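Local coordinates for RimK-related lysine biosynthesis protein (PDB 5K2M) that probably catalyses ATP-dependent, magnesium-requiring ligation in amino-acid biosynthesis, as an ATP-grasp enzyme of the LysX subfamily of the RimK family, at residues 4-9 and 44-49; 69-74 and 265-270; 175-180 and 223-228. One frame throughout, in Å; residues are numbered along the deposited sequence.

Interaction 1 (4-9 and 44-49); sequences GITYTV and DVVIIR
Thr6 and Val46 make the tightest apolar touch between these two strands: Thr6 CG2 lies 3.5 Å from Val46 CG1, the side chains crossing at about a right angle. With chi1 at 61°, Thr6 OG1 sits between its own backbone N and carbonyl carbon, which brings it within 3.5 Å of Ile48 CD1; Arg49 N reaches the same oxygen in a weak bond. The backbones are joined more firmly. Gly4 N donates to Val45 O, and Ile47 N returns a nearly straight bond to Gly4 O (2.8 Å, 175° at the hydrogen). Thr6 N to Ile47 O and Arg49 N to Thr6 O continue the parallel pairing, the last bent, at 132°. Strands 2-7 and 45-49 are the middle pair of the four-stranded parallel sheet, with helix 53-65 over the Thr6 and Ile48 face and helices 12-24 and 259-272 over the other. There Ile5 CG2 meets Arg49 CG only at 4.2 Å, the two side chains running side by side; beyond, Arg49 NE forms a salt bridge with Glu14 and NH1 a hydrogen bond to Met246 O. Past Tyr7, where strand 2-7 ends, a water joins the segments: it accepts from Thr8 N and donates to Val9 O and Arg49 O, each 2.8 Å from the water oxygen.

Interaction 2 (69-74 and 265-270); sequences PTVNSS and EYAVEV
Val71 sets both of its methyl groups against the helix 259-272, meeting Tyr266, Ala267 and Val270 in little more than one turn. CG1, anti to the backbone N at chi1 170°, approaches the rim of the Tyr266 ring in the ring plane, 3.9 Å from CD2. CG2 bears on more of the helix surface: it is 3.7 Å from Val270 CG2 and 3.9 Å from Ala267 CA, with Ala267 CB a little farther off at 4.1 Å. The valine therefore fits among Tyr266 and the residues one and four places after it, and Ala267, having only a methyl group, lets the branch come down to the helix backbone. Within the helix, Val270 CG1 lies over one face of the Tyr266 ring, 3.7 Å above its plane and displaced toward the rim, while Val71 CG1 takes the edge; the ring is thus bounded from two directions. Pro69 extends the contact at its margin, where CB is 4.2 Å from Val270 CG2. No hydrogen bond crosses between the segments, so apolar packing alone carries this face. Polar groups at its border are engaged by a third part of the fold: the Tyr266 hydroxyl is hydrogen-bonded to Gly224 N, and Asn72, which follows a cis peptide bond, holds Ala225 N with OD1 and Pro244 O with ND2. Ser73 then serves as N-cap of the helix 74-80, its OG bonded to Leu76 N. Strand 70-71, outermost in the parallel sheet within this chain, is hydrogen-bonded through Val71 to Val46 and Ile48 of strand 45-49, with Thr70 directed to helix 53-65 and Val71 to helix 259-272, which also packs on Val45 and Ile47 of the neighbouring strand.

Interaction 3 (175-180 and 223-228); sequences YVIGGE and EGALAI
The Tyr175 ring meets Ala227 CB obliquely, with CE2 3.7 Å from that methyl; Met246 and Phe248 also pack on the tyrosine, and its hydroxyl is hydrogen-bonded to Glu247 O. On the same side of the sheet Ile177 CG1 lies 3.8 Å from Ala225 CB. These two alanines are the partners in non-hydrogen-bonded pairs, where the CA atoms come close: Ile177 CA to Ala225 CA is 4.1 Å. Across the opposite face, Val176 CG2 touches Ile228 CD1 at 3.8 Å, and Trp218 of helix 208-219 covers Val176 and Leu226. Val176 and Leu226 form the hydrogen-bonded pair, Val176 N to Leu226 O at 3.1 Å and Leu226 N to Val176 O at 2.9 Å. Gly178 N adds a straight bond to Gly224 O (175° at the hydrogen), just where strand 170-177 enters a type I' turn from Ile177 to Glu180. Both turn glycines have positive phi. The antiparallel strands 170-177 and 225-233 belong to the five-stranded sheet of the ATP-grasp fold; the Ala227 side chain is about 5 Å from that of Asp229 and about 4 Å from that of Asn243, both magnesium ligands in the nucleotide site.

Overall arrangement
Interactions 1 and 3 are buried strand pairings, parallel and antiparallel respectively, in two different sheets, and both rest on backbone hydrogen bonds; interaction 2 is only partly buried and purely apolar across its segments. Interactions 1 and 2 share one sheet, in which strands 45-49 and 70-71 are neighbours, and Val45 CG2 packs on Val270 CG2 at 3.5 Å. Interaction 2 also reaches interaction 3, here by a polar link: Ser73 OG and Glu223 OE2 are 2.7 Å apart, a probable hydrogen bond. Interactions 1 and 3 do not touch, their nearest atoms being about 7 Å apart; interaction 2 touches both and so stands between the two sheets.

Interaction 1 (4-9 and 44-49)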
loop_
_atom_site.group_PDB
_atom_site.type_symbol
_atom_site.label_atom_id
_atom_site.label_comp_id
_atom_site.label_asym_id
_atom_site.label_seq_id
_atom_site.Cartn_x
_atom_site.Cartn_y
_atom_site.Cartn_z
ATOM N N GLY A 4 2.052 -1.051 -43.454
ATOM C CA GLY A 4 3.242 -0.460 -42.846
ATOM C C GLY A 4 4.527 -1.102 -43.350
ATOM O O GLY A 4 4.557 -2.303 -43.632
ATOM N N ILE A 5 5.594 -0.311 -43.450
ATOM C CA ILE A 5 6.935 -0.859 -43.685
ATOM C C ILE A 5 7.889 -0.309 -42.631
ATOM O O ILE A 5 8.144 0.894 -42.603
ATOM C CB ILE A 5 7.479 -0.470 -45.077
ATOM C CG1 ILE A 5 6.514 -0.906 -46.173
ATOM C CG2 ILE A 5 8.838 -1.098 -45.317
ATOM C CD1 ILE A 5 6.928 -0.478 -47.565
ATOM N N THR A 6 8.443 -1.173 -41.781
ATOM C CA THR A 6 9.404 -0.707 -40.771
ATOM C C THR A 6 10.822 -0.877 -41.280
ATOM O O THR A 6 11.151 -1.894 -41.889
ATOM C CB THR A 6 9.267 -1.428 -39.431
ATOM O OG1 THR A 6 9.517 -2.815 -39.619
ATOM C CG2 THR A 6 7.894 -1.232 -38.857
ATOM N N TYR A 7 11.658 0.121 -41.012
ATOM C CA TYR A 7 12.975 0.212 -41.646
ATOM C C TYR A 7 13.999 1.019 -40.837
ATOM O O TYR A 7 13.651 1.881 -40.014
ATOM C CB TYR A 7 12.835 0.802 -43.053
ATOM C CG TYR A 7 12.508 2.289 -43.104
ATOM C CD1 TYR A 7 11.190 2.752 -43.072
ATOM C CD2 TYR A 7 13.519 3.227 -43.222
ATOM C CE1 TYR A 7 10.909 4.109 -43.135
ATOM C CE2 TYR A 7 13.246 4.578 -43.282
ATOM C CZ TYR A 7 11.952 5.016 -43.242
ATOM O OH TYR A 7 11.738 6.376 -43.295
ATOM N N THR A 8 15.264 0.719 -41.091
ATOM C CA THR A 8 16.384 1.441 -40.513
ATOM C C THR A 8 16.885 2.425 -41.556
ATOM O O THR A 8 16.917 3.633 -41.324
ATOM C CB THR A 8 17.500 0.467 -40.122
ATOM O OG1 THR A 8 16.936 -0.593 -39.345
ATOM C CG2 THR A 8 18.597 1.187 -39.328
ATOM N N VAL A 9 17.267 1.891 -42.710
ATOM C CA VAL A 9 17.574 2.704 -43.874
ATOM C C VAL A 9 16.759 2.114 -45.015
ATOM O O VAL A 9 16.346 0.952 -44.953
ATOM C CB VAL A 9 19.093 2.731 -44.207
ATOM C CG1 VAL A 9 19.892 3.387 -43.083
ATOM C CG2 VAL A 9 19.639 1.344 -44.478
ATOM N N ASP A 44 -3.117 -2.572 -41.355
ATOM C CA ASP A 44 -3.659 -3.902 -41.582
ATOM C C ASP A 44 -2.562 -4.962 -41.594
ATOM O O ASP A 44 -2.828 -6.131 -41.349
ATOM C CB ASP A 44 -4.461 -3.919 -42.877
ATOM C CG ASP A 44 -5.663 -2.986 -42.818
ATOM O OD1 ASP A 44 -6.565 -3.237 -41.992
ATOM O OD2 ASP A 44 -5.701 -1.998 -43.574
ATOM N N VAL A 45 -1.336 -4.540 -41.882
ATOM C CA VAL A 45 -0.178 -5.417 -41.847
ATOM C C VAL A 45 1.074 -4.553 -41.821
ATOM O O VAL A 45 1.057 -3.425 -42.318
ATOM C CB VAL A 45 -0.166 -6.398 -43.050
ATOM C CG1 VAL A 45 -0.121 -5.663 -44.384
ATOM C CG2 VAL A 45 0.989 -7.382 -42.950
ATOM N N VAL A 46 2.141 -5.069 -41.207
ATOM C CA VAL A 46 3.444 -4.421 -41.277
ATOM C C VAL A 46 4.467 -5.370 -41.879
ATOM O O VAL A 46 4.564 -6.524 -41.476
ATOM C CB VAL A 46 3.944 -3.971 -39.900
ATOM C CG1 VAL A 46 5.343 -3.384 -40.006
ATOM C CG2 VAL A 46 2.987 -2.957 -39.317
ATOM N N ILE A 47 5.217 -4.860 -42.847
ATOM C CA ILE A 47 6.328 -5.574 -43.457
ATOM C C ILE A 47 7.586 -5.152 -42.715
ATOM O O ILE A 47 7.991 -3.993 -42.765
ATOM C CB ILE A 47 6.429 -5.259 -44.960
ATOM C CG1 ILE A 47 5.172 -5.778 -45.671
ATOM C CG2 ILE A 47 7.663 -5.902 -45.572
ATOM C CD1 ILE A 47 4.978 -5.235 -47.073
ATOM N N ILE A 48 8.183 -6.102 -42.014
ATOM C CA ILE A 48 9.298 -5.834 -41.105
ATOM C C ILE A 48 10.619 -5.851 -41.878
ATOM O O ILE A 48 11.029 -6.904 -42.366
ATOM C CB ILE A 48 9.330 -6.892 -39.988
ATOM C CG1 ILE A 48 8.024 -6.863 -39.186
ATOM C CG2 ILE A 48 10.531 -6.681 -39.059
ATOM C CD1 ILE A 48 7.839 -5.648 -38.299
ATOM N N ARG A 49 11.279 -4.696 -41.985
ATOM C CA ARG A 49 12.510 -4.591 -42.773
ATOM C C ARG A 49 13.695 -3.931 -42.039
ATOM O O ARG A 49 14.657 -3.515 -42.691
ATOM C CB ARG A 49 12.236 -3.856 -44.085
ATOM C CG ARG A 49 11.206 -4.534 -44.977
ATOM C CD ARG A 49 11.693 -5.881 -45.496
ATOM N NE ARG A 49 12.934 -5.736 -46.244
ATOM C CZ ARG A 49 13.564 -6.726 -46.871
ATOM N NH1 ARG A 49 14.696 -6.469 -47.514
ATOM N NH2 ARG A 49 13.070 -7.962 -46.869
HETATM O O HOH W 1 16.054 -1.176 -43.133
#

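Interaction 2 (69-74 and 265-270)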
loop_
_atom_site.group_PDB
_atom_site.type_symbol
_atom_site.label_atom_id
_atom_site.label_comp_id
_atom_site.label_asym_id
_atom_site.label_seq_id
_atom_site.Cartn_x
_atom_site.Cartn_y
_atom_site.Cartn_z
ATOM N N PRO A 69 -0.892 -7.845 -37.671
ATOM C CA PRO A 69 -0.050 -8.927 -38.128
ATOM C C PRO A 69 1.163 -8.405 -38.867
ATOM O O PRO A 69 1.152 -7.299 -39.394
ATOM C CB PRO A 69 -0.960 -9.742 -39.053
ATOM C CG PRO A 69 -2.025 -8.803 -39.475
ATOM C CD PRO A 69 -2.203 -7.837 -38.354
ATOM N N THR A 70 2.193 -9.231 -38.920
ATOM C CA THR A 70 3.507 -8.780 -39.267
ATOM C C THR A 70 4.176 -9.810 -40.210
ATOM O O THR A 70 4.040 -11.025 -40.012
ATOM C CB THR A 70 4.221 -8.557 -37.912
ATOM O OG1 THR A 70 4.380 -7.154 -37.649
ATOM C CG2 THR A 70 5.461 -9.250 -37.828
ATOM N N VAL A 71 4.876 -9.328 -41.237
ATOM C CA VAL A 71 5.613 -10.209 -42.152
ATOM C C VAL A 71 7.098 -9.817 -42.134
ATOM O O VAL A 71 7.449 -8.734 -42.612
ATOM C CB VAL A 71 5.089 -10.107 -43.605
ATOM C CG1 VAL A 71 6.021 -10.823 -44.578
ATOM C CG2 VAL A 71 3.663 -10.652 -43.714
ATOM N N ASN A 72 7.981 -10.657 -41.591
ATOM C CA ASN A 72 7.648 -11.949 -40.969
ATOM C C ASN A 72 7.148 -11.790 -39.535
ATOM O O ASN A 72 7.252 -10.713 -38.958
ATOM C CB ASN A 72 8.877 -12.854 -41.011
ATOM C CG ASN A 72 9.110 -13.438 -42.395
ATOM O OD1 ASN A 72 8.186 -13.953 -43.019
ATOM N ND2 ASN A 72 10.332 -13.344 -42.885
ATOM N N SER A 73 6.601 -12.861 -38.971
ATOM C CA SER A 73 6.145 -12.871 -37.574
ATOM C C SER A 73 7.317 -12.889 -36.591
ATOM O O SER A 73 8.432 -13.268 -36.956
ATOM C CB SER A 73 5.245 -14.089 -37.332
ATOM O OG SER A 73 5.998 -15.295 -37.308
ATOM N N SER A 74 7.066 -12.510 -35.339
ATOM C CA SER A 74 8.116 -12.548 -34.332
ATOM C C SER A 74 8.658 -13.965 -34.110
ATOM O O SER A 74 9.865 -14.163 -33.961
ATOM C CB SER A 74 7.652 -11.928 -33.004
ATOM O OG SER A 74 6.556 -12.618 -32.442
ATOM N N GLU A 265 2.524 -9.221 -51.846
ATOM C CA GLU A 265 1.322 -10.042 -52.077
ATOM C C GLU A 265 1.053 -10.965 -50.894
ATOM O O GLU A 265 -0.080 -11.143 -50.477
ATOM C CB GLU A 265 1.451 -10.865 -53.366
ATOM C CG GLU A 265 1.363 -10.032 -54.639
ATOM C CD GLU A 265 1.751 -10.792 -55.905
ATOM O OE1 GLU A 265 1.880 -12.036 -55.866
ATOM O OE2 GLU A 265 1.920 -10.133 -56.952
ATOM N N TYR A 266 2.111 -11.538 -50.341
ATOM C CA TYR A 266 1.985 -12.339 -49.154
ATOM C C TYR A 266 1.522 -11.485 -47.975
ATOM O O TYR A 266 0.610 -11.869 -47.248
ATOM C CB TYR A 266 3.313 -13.001 -48.840
ATOM C CG TYR A 266 3.243 -13.871 -47.626
ATOM C CD1 TYR A 266 2.559 -15.070 -47.660
ATOM C CD2 TYR A 266 3.845 -13.496 -46.444
ATOM C CE1 TYR A 266 2.469 -15.873 -46.551
ATOM C CE2 TYR A 266 3.767 -14.300 -45.323
ATOM C CZ TYR A 266 3.085 -15.491 -45.392
ATOM O OH TYR A 266 2.993 -16.302 -44.307
ATOM N N ALA A 267 2.143 -10.320 -47.791
ATOM C CA ALA A 267 1.695 -9.386 -46.772
ATOM C C ALA A 267 0.213 -9.053 -46.944
ATOM O O ALA A 267 -0.517 -9.019 -45.958
ATOM C CB ALA A 267 2.524 -8.114 -46.791
ATOM N N VAL A 268 -0.244 -8.814 -48.172
ATOM C CA VAL A 268 -1.666 -8.507 -48.342
ATOM C C VAL A 268 -2.537 -9.720 -47.977
ATOM O O VAL A 268 -3.586 -9.553 -47.359
ATOM C CB VAL A 268 -2.066 -7.887 -49.715
ATOM C CG1 VAL A 268 -1.078 -6.815 -50.161
ATOM C CG2 VAL A 268 -2.263 -8.938 -50.796
ATOM N N GLU A 269 -2.097 -10.931 -48.325
ATOM C CA GLU A 269 -2.802 -12.138 -47.880
ATOM C C GLU A 269 -2.873 -12.245 -46.350
ATOM O O GLU A 269 -3.930 -12.584 -45.830
ATOM C CB GLU A 269 -2.193 -13.417 -48.473
ATOM C CG GLU A 269 -2.416 -13.604 -49.966
ATOM C CD GLU A 269 -3.892 -13.563 -50.352
ATOM O OE1 GLU A 269 -4.695 -14.248 -49.689
ATOM O OE2 GLU A 269 -4.254 -12.826 -51.299
ATOM N N VAL A 270 -1.789 -11.948 -45.622
ATOM C CA VAL A 270 -1.863 -12.040 -44.143
ATOM C C VAL A 270 -2.766 -10.963 -43.522
ATOM O O VAL A 270 -3.425 -11.218 -42.524
ATOM C CB VAL A 270 -0.489 -12.102 -43.391
ATOM C CG1 VAL A 270 0.548 -12.915 -44.152
ATOM C CG2 VAL A 270 0.037 -10.729 -43.051
#

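Interaction 3 (175-180 and 223-228)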
loop_
_atom_site.group_PDB
_atom_site.type_symbol
_atom_site.label_atom_id
_atom_site.label_comp_id
_atom_site.label_asym_id
_atom_site.label_seq_id
_atom_site.Cartn_x
_atom_site.Cartn_y
_atom_site.Cartn_z
ATOM N N TYR A 175 14.606 -18.514 -52.669
ATOM C CA TYR A 175 13.576 -17.725 -52.015
ATOM C C TYR A 175 12.256 -18.462 -52.094
ATOM O O TYR A 175 11.881 -18.934 -53.162
ATOM C CB TYR A 175 13.467 -16.361 -52.690
ATOM C CG TYR A 175 14.717 -15.530 -52.569
ATOM C CD1 TYR A 175 15.779 -15.694 -53.463
ATOM C CD2 TYR A 175 14.845 -14.587 -51.557
ATOM C CE1 TYR A 175 16.932 -14.936 -53.348
ATOM C CE2 TYR A 175 15.996 -13.826 -51.431
ATOM C CZ TYR A 175 17.033 -14.004 -52.321
ATOM O OH TYR A 175 18.156 -13.242 -52.180
ATOM N N VAL A 176 11.584 -18.579 -50.951
ATOM C CA VAL A 176 10.276 -19.179 -50.843
ATOM C C VAL A 176 9.412 -18.274 -49.987
ATOM O O VAL A 176 9.747 -17.963 -48.834
ATOM C CB VAL A 176 10.323 -20.581 -50.210
ATOM C CG1 VAL A 176 8.920 -21.175 -50.093
ATOM C CG2 VAL A 176 11.197 -21.507 -51.042
ATOM N N ILE A 177 8.292 -17.858 -50.571
ATOM C CA ILE A 177 7.388 -16.893 -49.963
ATOM C C ILE A 177 6.006 -17.533 -49.909
ATOM O O ILE A 177 5.421 -17.823 -50.943
ATOM C CB ILE A 177 7.378 -15.580 -50.762
ATOM C CG1 ILE A 177 8.777 -14.948 -50.684
ATOM C CG2 ILE A 177 6.303 -14.639 -50.224
ATOM C CD1 ILE A 177 8.943 -13.593 -51.352
ATOM N N GLY A 178 5.524 -17.800 -48.695
ATOM C CA GLY A 178 4.209 -18.407 -48.483
ATOM C C GLY A 178 4.045 -19.793 -49.088
ATOM O O GLY A 178 2.935 -20.192 -49.421
ATOM N N GLY A 179 5.150 -20.526 -49.231
ATOM C CA GLY A 179 5.125 -21.858 -49.833
ATOM C C GLY A 179 5.470 -21.873 -51.312
ATOM O O GLY A 179 5.678 -22.932 -51.888
ATOM N N GLU A 180 5.540 -20.705 -51.934
ATOM C CA GLU A 180 5.827 -20.612 -53.354
ATOM C C GLU A 180 7.305 -20.328 -53.572
ATOM O O GLU A 180 7.815 -19.291 -53.136
ATOM C CB GLU A 180 4.983 -19.492 -53.988
ATOM C CG GLU A 180 5.122 -19.358 -55.505
ATOM C CD GLU A 180 4.621 -18.019 -56.041
ATOM O OE1 GLU A 180 3.778 -17.382 -55.381
ATOM O OE2 GLU A 180 5.076 -17.598 -57.133
ATOM N N GLU A 223 5.535 -20.895 -42.545
ATOM C CA GLU A 223 5.017 -19.545 -42.724
ATOM C C GLU A 223 6.099 -18.647 -43.276
ATOM O O GLU A 223 7.287 -18.986 -43.244
ATOM C CB GLU A 223 4.533 -18.958 -41.384
ATOM C CG GLU A 223 5.578 -18.992 -40.275
ATOM C CD GLU A 223 5.215 -18.150 -39.051
ATOM O OE1 GLU A 223 5.232 -18.690 -37.928
ATOM O OE2 GLU A 223 4.941 -16.941 -39.182
ATOM N N GLY A 224 5.668 -17.497 -43.778
ATOM C CA GLY A 224 6.560 -16.369 -44.012
ATOM C C GLY A 224 7.308 -16.352 -45.326
ATOM O O GLY A 224 7.025 -17.123 -46.243
ATOM N N ALA A 225 8.256 -15.421 -45.401
ATOM C CA ALA A 225 9.080 -15.215 -46.570
ATOM C C ALA A 225 10.518 -15.471 -46.155
ATOM O O ALA A 225 11.030 -14.789 -45.275
ATOM C CB ALA A 225 8.918 -13.803 -47.048
ATOM N N LEU A 226 11.147 -16.469 -46.765
ATOM C CA LEU A 226 12.476 -16.910 -46.362
ATOM C C LEU A 226 13.461 -16.923 -47.517
ATOM O O LEU A 226 13.151 -17.402 -48.612
ATOM C CB LEU A 226 12.415 -18.315 -45.735
ATOM C CG LEU A 226 11.737 -18.459 -44.365
ATOM C CD1 LEU A 226 11.685 -19.927 -43.967
ATOM C CD2 LEU A 226 12.426 -17.634 -43.280
ATOM N N ALA A 227 14.657 -16.398 -47.254
ATOM C CA ALA A 227 15.806 -16.630 -48.117
ATOM C C ALA A 227 16.572 -17.790 -47.534
ATOM O O ALA A 227 17.001 -17.745 -46.390
ATOM C CB ALA A 227 16.691 -15.404 -48.196
ATOM N N ILE A 228 16.741 -18.823 -48.337
ATOM C CA ILE A 228 17.324 -20.064 -47.894
ATOM C C ILE A 228 18.709 -20.208 -48.522
ATOM O O ILE A 228 18.889 -19.868 -49.690
ATOM C CB ILE A 228 16.409 -21.232 -48.296
ATOM C CG1 ILE A 228 15.004 -20.982 -47.730
ATOM C CG2 ILE A 228 16.987 -22.558 -47.796
ATOM C CD1 ILE A 228 13.913 -21.778 -48.388
#